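Local atomic coordinates of radical SAM domain protein (Methanothrix thermoacetophila, PDB entry 6Y1X), a protein that probably carries out radical S-adenosyl-L-methionine chemistry as the carbide synthase NifB, an iron-sulfur enzyme that matures the nitrogenase cofactor. Residues 62-67 and 253-258; 53-58 and 107-112; 214-219 and 242-247; 114-119 and 144-149. All coordinates share one frame; numbering follows the deposited sequence. Where two conformers were deposited one is given.

The four contacts gather round the parallel six-stranded sheet of a radical SAM fold. Interaction 2 lies at the ends of strands 49-52 and 104-109 at one border, and interaction 3 joins strands 213-220 and 243-248 at the other, with centres about 19 Å apart. Interaction 4 links the loop after strand 104-109 to the start of helix 146-156, after strand 136-141; its centre is about 12 Å from that of interaction 2, which it touches through Lys58. Interaction 1, about 20 Å from interaction 3 between centres, brings the cysteine loop against the segment after the last strand and encloses interactions 3 and 4 along the chain. One cluster lies at interaction 1, the other near interactions 2 and 3, so the contacts frame both metal sites.

Interaction 1: residues 62-67 and 253-258; sequences QCKYCI and YKFAHI. With SF4 (iron/sulfur cluster), chain D; SO4 (sulfate ion), chain F.
Lys64 lays its CB over one face of the Phe255 ring, offset toward the CZ rim, in a CH-pi contact 3.9 Å from CB to the ring centroid. Beside it, Tyr65 CB lies 3.8 Å from Phe255 CD2. Lys64 O takes two weak hydrogen bonds, from Lys254 N at 2.9 Å and from Phe255 N, which tie the two segments together. The Tyr253 ring, its CG anti to the backbone N (chi1 -175°), lies among carbonyl groups: Cys66 O is 3.3 Å from Tyr253 CD2, and Cys63 O meets the ring edge in plane. Cys63 O is gripped twice, by Cys66 N and by Gln62 NE2 in a nearly straight bond of 2.9 Å (167°). This fixes the loop of the CX3CX2C radical SAM motif, in which Cys63 SG and Cys66 SG each bind an iron of the cluster; Cys59 and Cys72 also bind it. At the outer end Lys64 NZ reaches sulfate O2 at 2.8 Å and Lys254 NZ reaches sulfate O1. Both amines form salt bridges with Asp178, which also bonds Tyr253 OH. With the two NZ atoms 4.3 Å apart, their repulsion is probably offset by this carboxylate and by a sulfate likely to come from the crystallisation liquor.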
loop_
_atom_site.group_PDB
_atom_site.type_symbol
_atom_site.label_atom_id
_atom_site.label_comp_id
_atom_site.label_asym_id
_atom_site.label_seq_id
_atom_site.Cartn_x
_atom_site.Cartn_y
_atom_site.Cartn_z
ATOM N N GLN A 62 -8.897 9.948 4.922
ATOM C CA GLN A 62 -9.956 9.911 3.920
ATOM C C GLN A 62 -9.399 10.475 2.623
ATOM O O GLN A 62 -9.202 11.689 2.495
ATOM C CB GLN A 62 -11.198 10.683 4.365
ATOM C CG GLN A 62 -12.295 10.703 3.311
ATOM C CD GLN A 62 -12.832 9.313 3.012
ATOM O OE1 GLN A 62 -13.455 8.676 3.860
ATOM N NE2 GLN A 62 -12.550 8.819 1.814
ATOM N N CYS A 63 -9.147 9.585 1.669
ATOM C CA CYS A 63 -8.701 9.969 0.341
ATOM C C CYS A 63 -9.895 10.499 -0.440
ATOM O O CYS A 63 -11.019 10.016 -0.275
ATOM C CB CYS A 63 -8.108 8.761 -0.381
ATOM S SG CYS A 63 -6.767 7.937 0.492
ATOM N N LYS A 64 -9.662 11.519 -1.264
ATOM C CA LYS A 64 -10.758 12.119 -2.017
ATOM C C LYS A 64 -11.252 11.245 -3.162
ATOM O O LYS A 64 -12.197 11.647 -3.847
ATOM C CB LYS A 64 -10.349 13.487 -2.558
ATOM C CG LYS A 64 -10.148 14.553 -1.495
ATOM C CD LYS A 64 -9.820 15.888 -2.154
ATOM C CE LYS A 64 -9.247 16.879 -1.169
ATOM N NZ LYS A 64 -10.319 17.409 -0.296
ATOM N N TYR A 65 -10.636 10.086 -3.396
ATOM C CA TYR A 65 -11.070 9.141 -4.418
ATOM C C TYR A 65 -11.693 7.886 -3.818
ATOM O O TYR A 65 -11.976 6.934 -4.553
ATOM C CB TYR A 65 -9.911 8.762 -5.345
ATOM C CG TYR A 65 -8.658 8.289 -4.641
ATOM C CD1 TYR A 65 -8.524 6.971 -4.215
ATOM C CD2 TYR A 65 -7.587 9.152 -4.447
ATOM C CE1 TYR A 65 -7.370 6.539 -3.574
ATOM C CE2 TYR A 65 -6.431 8.732 -3.822
ATOM C CZ TYR A 65 -6.329 7.426 -3.384
ATOM O OH TYR A 65 -5.173 7.010 -2.771
ATOM N N CYS A 66 -11.912 7.859 -2.508
ATOM C CA CYS A 66 -12.307 6.650 -1.798
ATOM C C CYS A 66 -13.721 6.775 -1.252
ATOM O O CYS A 66 -14.066 7.783 -0.624
ATOM C CB CYS A 66 -11.346 6.347 -0.647
ATOM S SG CYS A 66 -11.922 4.991 0.383
ATOM N N ILE A 67 -14.536 5.753 -1.514
ATOM C CA ILE A 67 -15.770 5.492 -0.779
ATOM C C ILE A 67 -15.472 4.364 0.206
ATOM O O ILE A 67 -15.066 3.271 -0.202
ATOM C CB ILE A 67 -16.926 5.124 -1.722
ATOM C CG1 ILE A 67 -17.302 6.313 -2.615
ATOM C CG2 ILE A 67 -18.136 4.681 -0.921
ATOM C CD1 ILE A 67 -17.938 7.468 -1.875
ATOM N N TYR A 253 -15.901 9.280 -5.506
ATOM C CA TYR A 253 -16.045 10.279 -4.436
ATOM C C TYR A 253 -15.774 11.657 -5.042
ATOM O O TYR A 253 -16.343 11.976 -6.095
ATOM C CB TYR A 253 -15.159 9.879 -3.262
ATOM C CG TYR A 253 -15.291 10.765 -2.041
ATOM C CD1 TYR A 253 -16.505 11.366 -1.719
ATOM C CD2 TYR A 253 -14.205 10.987 -1.200
ATOM C CE1 TYR A 253 -16.627 12.167 -0.595
ATOM C CE2 TYR A 253 -14.318 11.786 -0.077
ATOM C CZ TYR A 253 -15.527 12.376 0.217
ATOM O OH TYR A 253 -15.630 13.180 1.325
ATOM N N LYS A 254 -14.924 12.490 -4.436
ATOM C CA LYS A 254 -14.745 13.856 -4.911
ATOM C C LYS A 254 -13.990 13.924 -6.227
ATOM O O LYS A 254 -13.997 14.981 -6.867
ATOM C CB LYS A 254 -14.035 14.695 -3.849
ATOM C CG LYS A 254 -14.936 15.028 -2.676
ATOM C CD LYS A 254 -14.183 15.719 -1.556
ATOM C CE LYS A 254 -15.158 16.202 -0.483
ATOM N NZ LYS A 254 -14.472 16.984 0.575
ATOM N N PHE A 255 -13.385 12.822 -6.668
ATOM C CA PHE A 255 -12.715 12.776 -7.957
ATOM C C PHE A 255 -13.564 12.054 -9.002
ATOM O O PHE A 255 -13.043 11.642 -10.042
ATOM C CB PHE A 255 -11.352 12.091 -7.824
ATOM C CG PHE A 255 -10.333 12.890 -7.047
ATOM C CD1 PHE A 255 -10.543 14.226 -6.753
ATOM C CD2 PHE A 255 -9.153 12.298 -6.623
ATOM C CE1 PHE A 255 -9.600 14.957 -6.041
ATOM C CE2 PHE A 255 -8.203 13.025 -5.911
ATOM C CZ PHE A 255 -8.430 14.352 -5.619
ATOM N N ALA A 256 -14.864 11.892 -8.733
ATOM C CA ALA A 256 -15.746 11.149 -9.628
ATOM C C ALA A 256 -15.872 11.793 -11.002
ATOM O O ALA A 256 -16.293 11.117 -11.950
ATOM C CB ALA A 256 -17.133 11.001 -9.005
ATOM N N HIS A 257 -15.567 13.087 -11.131
ATOM C CA HIS A 257 -15.719 13.757 -12.413
ATOM C C HIS A 257 -14.421 13.803 -13.205
ATOM O O HIS A 257 -14.448 14.173 -14.382
ATOM C CB HIS A 257 -16.207 15.201 -12.214
ATOM C CG HIS A 257 -17.551 15.310 -11.566
ATOM N ND1 HIS A 257 -18.698 15.604 -12.270
ATOM C CD2 HIS A 257 -17.923 15.199 -10.269
ATOM C CE1 HIS A 257 -19.723 15.648 -11.439
ATOM N NE2 HIS A 257 -19.279 15.409 -10.218
ATOM N N ILE A 258 -13.295 13.430 -12.595
ATOM C CA ILE A 258 -12.010 13.531 -13.273
ATOM C C ILE A 258 -11.921 12.446 -14.337
ATOM O O ILE A 258 -12.242 11.278 -14.081
ATOM C CB ILE A 258 -10.855 13.427 -12.264
ATOM C CG1 ILE A 258 -10.903 14.585 -11.270
ATOM C CG2 ILE A 258 -9.513 13.412 -12.991
ATOM C CD1 ILE A 258 -9.739 14.589 -10.280
HETATM FE FE1 SF4 D . -9.926 4.656 1.475
HETATM FE FE2 SF4 D . -7.600 6.014 1.439
HETATM FE FE3 SF4 D . -7.581 3.289 1.455
HETATM FE FE4 SF4 D . -8.329 4.677 3.681
HETATM S S1 SF4 D . -6.241 4.671 2.718
HETATM S S2 SF4 D . -9.400 2.847 2.794
HETATM S S3 SF4 D . -9.415 6.487 2.770
HETATM S S4 SF4 D . -8.380 4.633 -0.227
HETATM S S SO4 F . -13.233 19.840 -1.159
HETATM O O1 SO4 F . -13.691 19.462 0.175
HETATM O O2 SO4 F . -12.332 18.820 -1.687
HETATM O O3 SO4 F . -14.389 19.967 -2.042
HETATM O O4 SO4 F . -12.526 21.117 -1.092
#

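Interaction 2: residues 53-58 and 107-112; sequences LPVAPK and VAVAGP. With SF4 (iron/sulfur cluster), chain C.
Val109 forms the apolar centre, meeting Val55 with CG1 3.7 Å from Val55 CG2, the two side chains crossing at about a right angle. The same CG1, anti to the backbone N (chi1 178°), also lies 4.0 Å from Ala56 CB. An alanine in place of Val109 would probably open a gap beneath Val55 CG2 and leave Ala56 CB without its methyl neighbour. To one end, Leu53 CD1 packs against Val107 CG1 at 3.6 Å; to the other, Pro54 CB rests 3.9 Å from Pro112 CD. Helices 87-100 and 119-131 add side chains such as Ala90 and Thr121 to this layer. The segments lie at the ends of the first two strands of the partial TIM barrel of radical SAM enzymes, and the Gly-Pro-Gly-Glu-Pro sequence beginning at Gly111 probably corresponds to the family's GGE motif. On the inner side of strand 104-109, Ala108 CB lies 3.7 Å from S1 of the cluster, near its ligands His52 and Cys138. Leu53 N donates to Ala108 O at 2.8 Å, nearly along the C=O axis. Farther on, where a cis peptide precedes Pro112, Ala56 N bonds to Gly111 O at 3.1 Å, tilted from the carbonyl plane. Between these bonds the two backbones part, and a water accepts from Ala110 N at 2.6 Å while donating weakly to Leu53 O.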
loop_
_atom_site.group_PDB
_atom_site.type_symbol
_atom_site.label_atom_id
_atom_site.label_comp_id
_atom_site.label_asym_id
_atom_site.label_seq_id
_atom_site.Cartn_x
_atom_site.Cartn_y
_atom_site.Cartn_z
ATOM N N LEU A 53 -5.774 -10.998 3.640
ATOM C CA LEU A 53 -6.621 -11.306 4.784
ATOM C C LEU A 53 -7.324 -10.033 5.216
ATOM O O LEU A 53 -6.674 -9.124 5.756
ATOM C CB LEU A 53 -5.795 -11.883 5.932
ATOM C CG LEU A 53 -5.095 -13.197 5.583
ATOM C CD1 LEU A 53 -4.192 -13.641 6.721
ATOM C CD2 LEU A 53 -6.101 -14.286 5.236
ATOM N N PRO A 54 -8.628 -9.916 5.010
ATOM C CA PRO A 54 -9.331 -8.657 5.324
ATOM C C PRO A 54 -9.649 -8.547 6.813
ATOM O O PRO A 54 -10.766 -8.773 7.278
ATOM C CB PRO A 54 -10.592 -8.755 4.462
ATOM C CG PRO A 54 -10.855 -10.235 4.392
ATOM C CD PRO A 54 -9.506 -10.894 4.342
ATOM N N VAL A 55 -8.628 -8.177 7.588
ATOM C CA VAL A 55 -8.717 -8.116 9.043
ATOM C C VAL A 55 -8.680 -6.693 9.573
ATOM O O VAL A 55 -8.703 -6.502 10.797
ATOM C CB VAL A 55 -7.608 -8.956 9.710
ATOM C CG1 VAL A 55 -7.727 -10.416 9.311
ATOM C CG2 VAL A 55 -6.235 -8.422 9.325
ATOM N N ALA A 56 -8.626 -5.688 8.702
ATOM C CA ALA A 56 -8.248 -4.327 9.083
ATOM C C ALA A 56 -9.293 -3.333 8.588
ATOM O O ALA A 56 -9.041 -2.575 7.646
ATOM C CB ALA A 56 -6.867 -3.971 8.530
ATOM N N PRO A 57 -10.480 -3.298 9.214
ATOM C CA PRO A 57 -11.574 -2.489 8.656
ATOM C C PRO A 57 -11.430 -0.989 8.869
ATOM O O PRO A 57 -11.920 -0.209 8.048
ATOM C CB PRO A 57 -12.808 -3.029 9.391
ATOM C CG PRO A 57 -12.271 -3.504 10.702
ATOM C CD PRO A 57 -10.937 -4.122 10.349
ATOM N N LYS A 58 -10.815 -0.557 9.965
ATOM C CA LYS A 58 -10.733 0.872 10.231
ATOM C C LYS A 58 -9.691 1.525 9.330
ATOM O O LYS A 58 -8.667 0.925 8.994
ATOM C CB LYS A 58 -10.379 1.146 11.693
ATOM C CG LYS A 58 -11.337 0.530 12.698
ATOM C CD LYS A 58 -11.021 0.999 14.109
ATOM C CE LYS A 58 -9.734 0.394 14.628
ATOM N NZ LYS A 58 -9.531 0.722 16.068
ATOM N N VAL A 107 1.341 -13.882 1.983
ATOM C CA VAL A 107 0.138 -13.565 2.739
ATOM C C VAL A 107 0.237 -12.111 3.174
ATOM O O VAL A 107 1.267 -11.685 3.708
ATOM C CB VAL A 107 -0.026 -14.497 3.952
ATOM C CG1 VAL A 107 -1.114 -13.994 4.872
ATOM C CG2 VAL A 107 -0.343 -15.904 3.486
ATOM N N ALA A 108 -0.830 -11.350 2.953
ATOM C CA ALA A 108 -0.763 -9.914 3.149
ATOM C C ALA A 108 -2.032 -9.428 3.824
ATOM O O ALA A 108 -3.089 -10.062 3.753
ATOM C CB ALA A 108 -0.567 -9.167 1.824
ATOM N N VAL A 109 -1.907 -8.290 4.492
ATOM C CA VAL A 109 -3.051 -7.527 4.960
ATOM C C VAL A 109 -3.021 -6.198 4.222
ATOM O O VAL A 109 -2.015 -5.478 4.268
ATOM C CB VAL A 109 -3.028 -7.329 6.484
ATOM C CG1 VAL A 109 -4.226 -6.485 6.934
ATOM C CG2 VAL A 109 -3.009 -8.678 7.198
ATOM N N ALA A 110 -4.119 -5.882 3.542
ATOM C CA ALA A 110 -4.192 -4.701 2.697
ATOM C C ALA A 110 -5.516 -3.971 2.842
ATOM O O ALA A 110 -5.730 -2.968 2.153
ATOM C CB ALA A 110 -3.967 -5.070 1.224
ATOM N N GLY A 111 -6.407 -4.433 3.712
ATOM C CA GLY A 111 -7.696 -3.817 3.863
ATOM C C GLY A 111 -8.563 -4.549 4.861
ATOM O O GLY A 111 -8.083 -5.389 5.629
ATOM N N PRO A 112 -9.871 -4.242 4.875
ATOM C CA PRO A 112 -10.550 -3.327 3.942
ATOM C C PRO A 112 -10.204 -1.839 4.140
ATOM O O PRO A 112 -10.492 -1.027 3.260
ATOM C CB PRO A 112 -12.035 -3.573 4.238
ATOM C CG PRO A 112 -12.081 -4.945 4.852
ATOM C CD PRO A 112 -10.834 -5.014 5.680
HETATM FE FE1 SF4 C . 0.136 -5.134 -2.105
HETATM FE FE2 SF4 C . 0.862 -7.444 -3.347
HETATM FE FE3 SF4 C . -1.105 -7.437 -1.467
HETATM FE FE4 SF4 C . 1.518 -7.057 -0.717
HETATM S S1 SF4 C . 0.610 -8.962 -1.635
HETATM S S2 SF4 C . -0.310 -5.876 0.026
HETATM S S3 SF4 C . 2.287 -5.843 -2.511
HETATM S S4 SF4 C . -1.177 -6.392 -3.516
HETATM O O HOH W 1 -6.194 -7.500 3.522
#

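Interaction 3: residues 214-219 and 242-247; sequences VKVNTV and FIHNVM
Residues 214-219 and 243-247 run as parallel strands, their axes 19° apart with a closest approach of 4.6 Å. They are the two strands of a beta-alpha-beta unit whose crossover is helix 229-239, at the end of the radical SAM sheet. Regular backbone bonds pair them, from Val216 N to Ile243 O through to Met247 N, which meets Thr218 O at 2.7 Å. On the face of Lys215, Asn217 and Asn245, the residues lie side by side. Asn217 OD1 receives Asn245 ND2 at 3.0 Å, the donor standing above the carbonyl plane and the two amides 83° apart. In the conformer described, Lys215 NZ also approaches this oxygen and bonds Thr162, though a second conformer makes both less certain; this lysine touches the cluster to which Glu75 is a ligand. A leucine in place of Asn217 would probably leave Asn245 ND2 without this acceptor. Met247 turns at chi3 (-63°), which sets CE 3.6 Å from Val219 CG2 and against Asn217 CB. The other face, covered by helix 229-239, carries Val216, Thr218 and His244. There His244 NE2 donates to Thr218 OG1 at 2.8 Å, with the oxygen in the plane of the imidazole ring.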
loop_
_atom_site.group_PDB
_atom_site.type_symbol
_atom_site.label_atom_id
_atom_site.label_comp_id
_atom_site.label_asym_id
_atom_site.label_seq_id
_atom_site.Cartn_x
_atom_site.Cartn_y
_atom_site.Cartn_z
ATOM N N VAL A 214 10.545 -2.201 -0.163
ATOM C CA VAL A 214 9.498 -1.190 -0.185
ATOM C C VAL A 214 9.004 -0.993 -1.611
ATOM O O VAL A 214 9.800 -0.756 -2.528
ATOM C CB VAL A 214 9.986 0.136 0.415
ATOM C CG1 VAL A 214 8.898 1.214 0.293
ATOM C CG2 VAL A 214 10.387 -0.071 1.863
ATOM N N LYS A 215 7.692 -1.092 -1.785
ATOM C CA LYS A 215 7.014 -0.719 -3.016
ATOM C C LYS A 215 6.184 0.529 -2.753
ATOM O O LYS A 215 5.527 0.633 -1.716
ATOM C CB LYS A 215 6.137 -1.870 -3.512
ATOM C CG LYS A 215 5.037 -1.501 -4.493
ATOM C CD LYS A 215 4.484 -2.770 -5.141
ATOM C CE LYS A 215 3.033 -2.623 -5.558
ATOM N NZ LYS A 215 2.117 -2.607 -4.383
ATOM N N VAL A 216 6.214 1.477 -3.682
ATOM C CA VAL A 216 5.419 2.690 -3.546
ATOM C C VAL A 216 4.363 2.685 -4.639
ATOM O O VAL A 216 4.687 2.553 -5.826
ATOM C CB VAL A 216 6.290 3.951 -3.600
ATOM C CG1 VAL A 216 5.416 5.184 -3.835
ATOM C CG2 VAL A 216 7.065 4.076 -2.301
ATOM N N ASN A 217 3.099 2.789 -4.235
ATOM C CA ASN A 217 2.005 3.034 -5.160
ATOM C C ASN A 217 1.786 4.531 -5.305
ATOM O O ASN A 217 1.875 5.277 -4.327
ATOM C CB ASN A 217 0.706 2.407 -4.652
ATOM C CG ASN A 217 0.741 0.898 -4.630
ATOM O OD1 ASN A 217 1.554 0.259 -5.301
ATOM N ND2 ASN A 217 -0.174 0.312 -3.870
ATOM N N THR A 218 1.458 4.963 -6.519
ATOM C CA THR A 218 1.004 6.330 -6.745
ATOM C C THR A 218 -0.236 6.288 -7.618
ATOM O O THR A 218 -0.216 5.685 -8.697
ATOM C CB THR A 218 2.076 7.196 -7.418
ATOM O OG1 THR A 218 3.233 7.280 -6.578
ATOM C CG2 THR A 218 1.542 8.604 -7.697
ATOM N N VAL A 219 -1.316 6.904 -7.140
ATOM C CA VAL A 219 -2.534 7.036 -7.933
ATOM C C VAL A 219 -2.322 8.221 -8.861
ATOM O O VAL A 219 -2.057 9.336 -8.402
ATOM C CB VAL A 219 -3.773 7.236 -7.047
ATOM C CG1 VAL A 219 -5.033 7.307 -7.900
ATOM C CG2 VAL A 219 -3.887 6.111 -6.039
ATOM N N PHE A 242 12.280 0.155 -3.658
ATOM C CA PHE A 242 12.692 -0.846 -4.630
ATOM C C PHE A 242 11.926 -0.731 -5.941
ATOM O O PHE A 242 12.521 -0.847 -7.017
ATOM C CB PHE A 242 12.508 -2.247 -4.047
ATOM C CG PHE A 242 12.769 -3.346 -5.032
ATOM C CD1 PHE A 242 14.057 -3.642 -5.441
ATOM C CD2 PHE A 242 11.717 -4.071 -5.566
ATOM C CE1 PHE A 242 14.291 -4.650 -6.357
ATOM C CE2 PHE A 242 11.947 -5.080 -6.482
ATOM C CZ PHE A 242 13.232 -5.367 -6.878
ATOM N N ILE A 243 10.618 -0.482 -5.887
ATOM C CA ILE A 243 9.806 -0.485 -7.097
ATOM C C ILE A 243 8.658 0.502 -6.934
ATOM O O ILE A 243 8.182 0.753 -5.825
ATOM C CB ILE A 243 9.310 -1.915 -7.424
ATOM C CG1 ILE A 243 8.688 -1.988 -8.821
ATOM C CG2 ILE A 243 8.361 -2.426 -6.349
ATOM C CD1 ILE A 243 8.388 -3.397 -9.276
ATOM N N HIS A 244 8.197 1.041 -8.059
ATOM C CA HIS A 244 7.175 2.079 -8.096
ATOM C C HIS A 244 6.016 1.583 -8.946
ATOM O O HIS A 244 6.223 1.123 -10.075
ATOM C CB HIS A 244 7.750 3.359 -8.699
ATOM C CG HIS A 244 6.876 4.564 -8.541
ATOM N ND1 HIS A 244 7.042 5.698 -9.306
ATOM C CD2 HIS A 244 5.860 4.832 -7.688
ATOM C CE1 HIS A 244 6.153 6.606 -8.944
ATOM N NE2 HIS A 244 5.428 6.108 -7.959
ATOM N N ASN A 245 4.801 1.703 -8.422
ATOM C CA ASN A 245 3.604 1.227 -9.112
ATOM C C ASN A 245 2.676 2.415 -9.333
ATOM O O ASN A 245 1.974 2.845 -8.411
ATOM C CB ASN A 245 2.930 0.125 -8.301
ATOM C CG ASN A 245 1.606 -0.310 -8.892
ATOM O OD1 ASN A 245 1.397 -0.231 -10.100
ATOM N ND2 ASN A 245 0.697 -0.766 -8.036
ATOM N N VAL A 246 2.652 2.931 -10.553
ATOM C CA VAL A 246 1.774 4.041 -10.899
ATOM C C VAL A 246 0.440 3.488 -11.377
ATOM O O VAL A 246 0.382 2.747 -12.363
ATOM C CB VAL A 246 2.419 4.943 -11.960
ATOM C CG1 VAL A 246 1.516 6.123 -12.265
ATOM C CG2 VAL A 246 3.775 5.423 -11.462
ATOM N N MET A 247 -0.627 3.834 -10.666
ATOM C CA MET A 247 -1.960 3.317 -10.912
ATOM C C MET A 247 -2.859 4.423 -11.439
ATOM O O MET A 247 -2.880 5.519 -10.865
ATOM C CB MET A 247 -2.560 2.735 -9.627
ATOM C CG MET A 247 -1.629 1.820 -8.853
ATOM S SD MET A 247 -2.348 1.302 -7.279
ATOM C CE MET A 247 -2.488 2.867 -6.435
#

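Interaction 4: residues 114-119 and 144-149; sequences EPLANE and LLLPDR
The 3-10 turn of residues 115-117 faces the start of helix 146-156, with Leu116 CA 6.1 Å from the CA of Leu145, the N-cap residue. Both segments follow neighbouring strands of the radical SAM sheet, 104-109 and 136-141, so the contact joins two consecutive strand-to-helix connections. Leu116 carries the apolar part: its CB lies 3.9 Å from Leu145 CB, and its CD1 reaches past to within 3.6 Å of Leu146 CA, in the first turn of the helix. Leu145 CD1 comes back over the turn, close to Leu116 O (3.4 Å) and Ala117 CA. Ile139 and Thr141 of strand 136-141 also touch the Leu116 side chain. Glu114 holds the 3-10 turn: its OE2 accepts from Leu116 N at 3.1 Å, while OE1 bonds Asn142 N ahead of the helix. On the more exposed side, the Arg149 chain bends at chi2 and chi3 and grips Glu119 end-on with two nitrogens. The guanidinium and carboxylate are nearly coplanar (13° apart). Asp152 takes Arg149 NE, and Phe122 adds a cation-pi contact. Arg149 NH1 meets Glu119 OE1 at 2.7 Å, and Arg149 NH2 meets the syn lone pair of Glu119 OE2 at 3.3 Å.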
loop_
_atom_site.group_PDB
_atom_site.type_symbol
_atom_site.label_atom_id
_atom_site.label_comp_id
_atom_site.label_asym_id
_atom_site.label_seq_id
_atom_site.Cartn_x
_atom_site.Cartn_y
_atom_site.Cartn_z
ATOM N N GLU A 114 -7.141 0.655 6.632
ATOM C CA GLU A 114 -5.711 0.903 6.732
ATOM C C GLU A 114 -5.129 -0.163 7.643
ATOM O O GLU A 114 -5.466 -0.193 8.837
ATOM C CB GLU A 114 -5.447 2.295 7.309
ATOM C CG GLU A 114 -4.031 2.529 7.872
ATOM C CD GLU A 114 -2.917 2.142 6.911
ATOM O OE1 GLU A 114 -3.115 2.275 5.684
ATOM O OE2 GLU A 114 -1.842 1.702 7.382
ATOM N N PRO A 115 -4.308 -1.082 7.127
ATOM C CA PRO A 115 -3.794 -2.174 7.971
ATOM C C PRO A 115 -3.158 -1.721 9.279
ATOM O O PRO A 115 -3.426 -2.327 10.321
ATOM C CB PRO A 115 -2.798 -2.866 7.036
ATOM C CG PRO A 115 -3.461 -2.716 5.689
ATOM C CD PRO A 115 -3.941 -1.274 5.713
ATOM N N LEU A 116 -2.351 -0.659 9.268
ATOM C CA LEU A 116 -1.643 -0.283 10.488
ATOM C C LEU A 116 -2.531 0.398 11.521
ATOM O O LEU A 116 -2.086 0.591 12.655
ATOM C CB LEU A 116 -0.452 0.622 10.164
ATOM C CG LEU A 116 0.573 0.100 9.153
ATOM C CD1 LEU A 116 1.736 1.065 9.019
ATOM C CD2 LEU A 116 1.073 -1.267 9.577
ATOM N N ALA A 117 -3.772 0.735 11.175
ATOM C CA ALA A 117 -4.698 1.360 12.109
ATOM C C ALA A 117 -5.535 0.338 12.866
ATOM O O ALA A 117 -6.458 0.724 13.588
ATOM C CB ALA A 117 -5.616 2.347 11.381
ATOM N N ASN A 118 -5.241 -0.950 12.713
ATOM C CA ASN A 118 -6.048 -2.011 13.300
ATOM C C ASN A 118 -5.118 -2.982 14.005
ATOM O O ASN A 118 -4.222 -3.548 13.369
ATOM C CB ASN A 118 -6.854 -2.756 12.229
ATOM C CG ASN A 118 -7.891 -1.885 11.565
ATOM O OD1 ASN A 118 -9.066 -1.934 11.910
ATOM N ND2 ASN A 118 -7.471 -1.133 10.550
ATOM N N GLU A 119 -5.316 -3.173 15.314
ATOM C CA GLU A 119 -4.462 -4.115 16.029
ATOM C C GLU A 119 -4.588 -5.523 15.464
ATOM O O GLU A 119 -3.637 -6.306 15.543
ATOM C CB GLU A 119 -4.779 -4.107 17.525
ATOM C CG GLU A 119 -4.362 -2.826 18.214
ATOM C CD GLU A 119 -2.878 -2.530 18.036
ATOM O OE1 GLU A 119 -2.531 -1.348 17.814
ATOM O OE2 GLU A 119 -2.057 -3.472 18.130
ATOM N N LEU A 144 0.691 6.675 7.206
ATOM C CA LEU A 144 0.547 7.584 8.341
ATOM C C LEU A 144 1.090 6.973 9.627
ATOM O O LEU A 144 1.776 7.651 10.399
ATOM C CB LEU A 144 -0.915 7.986 8.525
ATOM C CG LEU A 144 -1.149 8.955 9.688
ATOM C CD1 LEU A 144 -0.412 10.280 9.500
ATOM C CD2 LEU A 144 -2.641 9.189 9.882
ATOM N N LEU A 145 0.812 5.695 9.873
ATOM C CA LEU A 145 1.275 5.043 11.092
ATOM C C LEU A 145 2.538 4.220 10.884
ATOM O O LEU A 145 2.943 3.493 11.795
ATOM C CB LEU A 145 0.170 4.171 11.689
ATOM C CG LEU A 145 -0.957 4.932 12.389
ATOM C CD1 LEU A 145 -2.084 3.993 12.802
ATOM C CD2 LEU A 145 -0.407 5.693 13.592
ATOM N N LEU A 146 3.167 4.314 9.714
ATOM C CA LEU A 146 4.360 3.510 9.454
ATOM C C LEU A 146 5.494 3.828 10.423
ATOM O O LEU A 146 6.120 2.880 10.934
ATOM C CB LEU A 146 4.795 3.675 7.992
ATOM C CG LEU A 146 5.930 2.750 7.548
ATOM C CD1 LEU A 146 5.602 1.319 7.904
ATOM C CD2 LEU A 146 6.202 2.879 6.056
ATOM N N PRO A 147 5.819 5.092 10.726
ATOM C CA PRO A 147 6.878 5.326 11.724
ATOM C C PRO A 147 6.558 4.719 13.076
ATOM O O PRO A 147 7.458 4.197 13.744
ATOM C CB PRO A 147 6.956 6.857 11.815
ATOM C CG PRO A 147 6.335 7.364 10.589
ATOM C CD PRO A 147 5.330 6.354 10.137
ATOM N N ASP A 148 5.295 4.778 13.501
ATOM C CA ASP A 148 4.929 4.300 14.828
ATOM C C ASP A 148 4.882 2.779 14.911
ATOM O O ASP A 148 5.086 2.219 15.991
ATOM C CB ASP A 148 3.576 4.876 15.249
ATOM C CG ASP A 148 3.647 6.353 15.592
ATOM O OD1 ASP A 148 4.771 6.888 15.702
ATOM O OD2 ASP A 148 2.577 6.978 15.754
ATOM N N ARG A 149 4.638 2.090 13.796
ATOM C CA ARG A 149 4.421 0.652 13.839
ATOM C C ARG A 149 5.493 -0.155 13.118
ATOM O O ARG A 149 5.401 -1.388 13.100
ATOM C CB ARG A 149 3.049 0.295 13.246
ATOM C CG ARG A 149 1.857 0.888 13.992
ATOM C CD ARG A 149 1.963 0.757 15.508
ATOM N NE ARG A 149 1.892 -0.615 15.997
ATOM C CZ ARG A 149 0.785 -1.180 16.469
ATOM N NH1 ARG A 149 -0.349 -0.492 16.496
ATOM N NH2 ARG A 149 0.810 -2.434 16.907
#